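Local coordinates for protein D-alanyl-D-alanine carboxypeptidase (Streptococcus pneumoniae R6, PDB 1XP4) that probably trims the terminal D-alanine from peptidoglycan precursor peptides, acting as a serine-type D-Ala-D-Ala carboxypeptidase in cell wall synthesis, at residues T140-T145 against E164-S169. Sequence-based numbering, arbitrary orientation.
Sequences TVVNTT and EENKLS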
loop_
_atom_site.group_PDB
_atom_site.type_symbol
_atom_site.label_atom_id
_atom_site.label_comp_id
_atom_site.label_asym_id
_atom_site.label_seq_id
_atom_site.Cartn_x
_atom_site.Cartn_y
_atom_site.Cartn_z
ATOM N N THR A 140 5.944 -12.383 -10.771
ATOM C CA THR A 140 5.455 -13.628 -11.346
ATOM C C THR A 140 4.044 -13.819 -10.824
ATOM O O THR A 140 3.857 -14.151 -9.653
ATOM C CB THR A 140 6.281 -14.830 -10.891
ATOM O OG1 THR A 140 7.616 -14.710 -11.393
ATOM C CG2 THR A 140 5.647 -16.123 -11.394
ATOM N N VAL A 141 3.055 -13.608 -11.685
ATOM C CA VAL A 141 1.666 -13.751 -11.274
ATOM C C VAL A 141 0.941 -14.789 -12.108
ATOM O O VAL A 141 0.830 -14.663 -13.327
ATOM C CB VAL A 141 0.895 -12.407 -11.385
ATOM C CG1 VAL A 141 -0.530 -12.568 -10.838
ATOM C CG2 VAL A 141 1.645 -11.307 -10.638
ATOM N N VAL A 142 0.438 -15.814 -11.436
ATOM C CA VAL A 142 -0.291 -16.875 -12.107
ATOM C C VAL A 142 -1.746 -16.952 -11.635
ATOM O O VAL A 142 -2.600 -17.505 -12.336
ATOM C CB VAL A 142 0.409 -18.234 -11.900
ATOM C CG1 VAL A 142 1.757 -18.210 -12.602
ATOM C CG2 VAL A 142 0.579 -18.535 -10.398
ATOM N N ASN A 143 -2.029 -16.409 -10.449
ATOM C CA ASN A 143 -3.394 -16.403 -9.936
ATOM C C ASN A 143 -3.705 -15.158 -9.130
ATOM O O ASN A 143 -2.814 -14.381 -8.794
ATOM C CB ASN A 143 -3.712 -17.665 -9.115
ATOM C CG ASN A 143 -2.659 -17.989 -8.074
ATOM O OD1 ASN A 143 -2.404 -17.211 -7.159
ATOM N ND2 ASN A 143 -2.051 -19.159 -8.207
ATOM N N THR A 144 -4.983 -14.977 -8.827
ATOM C CA THR A 144 -5.444 -13.810 -8.098
ATOM C C THR A 144 -5.528 -13.989 -6.603
ATOM O O THR A 144 -5.823 -13.038 -5.892
ATOM C CB THR A 144 -6.840 -13.412 -8.554
ATOM O OG1 THR A 144 -7.769 -14.430 -8.158
ATOM C CG2 THR A 144 -6.882 -13.274 -10.053
ATOM N N THR A 145 -5.276 -15.194 -6.116
ATOM C CA THR A 145 -5.395 -15.457 -4.687
ATOM C C THR A 145 -4.104 -15.494 -3.893
ATOM O O THR A 145 -4.016 -14.906 -2.820
ATOM C CB THR A 145 -6.145 -16.775 -4.446
ATOM O OG1 THR A 145 -5.414 -17.849 -5.044
ATOM C CG2 THR A 145 -7.526 -16.724 -5.076
ATOM N N GLU A 164 3.447 -23.720 -9.015
ATOM C CA GLU A 164 3.861 -22.320 -9.094
ATOM C C GLU A 164 3.142 -21.472 -8.064
ATOM O O GLU A 164 2.018 -21.775 -7.668
ATOM C CB GLU A 164 3.549 -21.720 -10.465
ATOM C CG GLU A 164 4.549 -22.006 -11.553
ATOM C CD GLU A 164 4.785 -20.787 -12.415
ATOM O OE1 GLU A 164 5.332 -19.802 -11.884
ATOM O OE2 GLU A 164 4.422 -20.800 -13.612
ATOM N N GLU A 165 3.798 -20.398 -7.649
ATOM C CA GLU A 165 3.222 -19.464 -6.691
ATOM C C GLU A 165 3.549 -18.051 -7.158
ATOM O O GLU A 165 4.561 -17.840 -7.822
ATOM C CB GLU A 165 3.799 -19.700 -5.292
ATOM C CG GLU A 165 3.237 -20.914 -4.597
ATOM C CD GLU A 165 3.365 -20.828 -3.090
ATOM O OE1 GLU A 165 3.128 -19.723 -2.547
ATOM O OE2 GLU A 165 3.680 -21.862 -2.452
ATOM N N ASN A 166 2.698 -17.084 -6.834
ATOM C CA ASN A 166 2.984 -15.713 -7.249
ATOM C C ASN A 166 4.252 -15.275 -6.537
ATOM O O ASN A 166 4.507 -15.708 -5.410
ATOM C CB ASN A 166 1.848 -14.758 -6.871
ATOM C CG ASN A 166 0.536 -15.119 -7.526
ATOM O OD1 ASN A 166 0.505 -15.745 -8.585
ATOM N ND2 ASN A 166 -0.558 -14.708 -6.905
ATOM N N LYS A 167 5.043 -14.423 -7.183
ATOM C CA LYS A 167 6.277 -13.938 -6.573
ATOM C C LYS A 167 6.491 -12.433 -6.742
ATOM O O LYS A 167 6.377 -11.899 -7.846
ATOM C CB LYS A 167 7.477 -14.680 -7.159
ATOM C CG LYS A 167 7.397 -16.181 -7.031
ATOM C CD LYS A 167 8.582 -16.730 -6.254
ATOM C CE LYS A 167 9.896 -16.510 -6.988
ATOM N NZ LYS A 167 10.251 -17.631 -7.894
ATOM N N LEU A 168 6.798 -11.760 -5.638
ATOM C CA LEU A 168 7.073 -10.327 -5.637
ATOM C C LEU A 168 8.117 -10.054 -4.574
ATOM O O LEU A 168 8.192 -10.772 -3.576
ATOM C CB LEU A 168 5.822 -9.510 -5.310
ATOM C CG LEU A 168 4.929 -9.070 -6.472
ATOM C CD1 LEU A 168 3.842 -10.091 -6.731
ATOM C CD2 LEU A 168 4.297 -7.737 -6.124
ATOM N N SER A 169 8.932 -9.025 -4.779
ATOM C CA SER A 169 9.940 -8.688 -3.783
ATOM C C SER A 169 9.269 -7.800 -2.732
ATOM O O SER A 169 8.199 -7.242 -2.988
ATOM C CB SER A 169 11.119 -7.956 -4.437
ATOM O OG SER A 169 10.773 -6.640 -4.830
#
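The backbones of 140-145 and 164-169 meet in a single antiparallel bridge, where T140 and K167 form a hydrogen-bonded pair: T140 N reaches K167 O and K167 N returns to T140 O at 2.8 Å, both on in-plane lone pairs. The chains stay close at V141 and N166 and then part, and the side chain of N166 bridges from there. With CG anti to its own carbonyl carbon (chi1 -61°), N166 turns its amide into the bend at V142 and N143. Its OD1 accepts two backbone N-H groups, V142 N at 2.9 Å, from above the carbonyl plane, and N143 N, on a lone pair. At the other end of the amide, ND2 donates to N143 O at 3.0 Å along a bent bond, from above that carbonyl's plane, and also hydrogen-bonds T43 OG1, from the SxxK segment. The amide of N143, its plane 47° from that of N166, hydrogen-bonds G146 N through OD1. V142 lays CG2 against N166 OD1, while its CG1 meets the carboxylate of E164, whose OE1 also touches T140 CG2 at 3.7 Å and whose OE2 is hydrogen-bonded to K161 N. One buried amide, gripped at both ends, thus fixes the bend ahead of T145, whose carbonyl hydrogen-bonds K44 NZ; N166 is therefore probably a second-shell residue, tying this loop to the predicted catalytic serine-lysine pair.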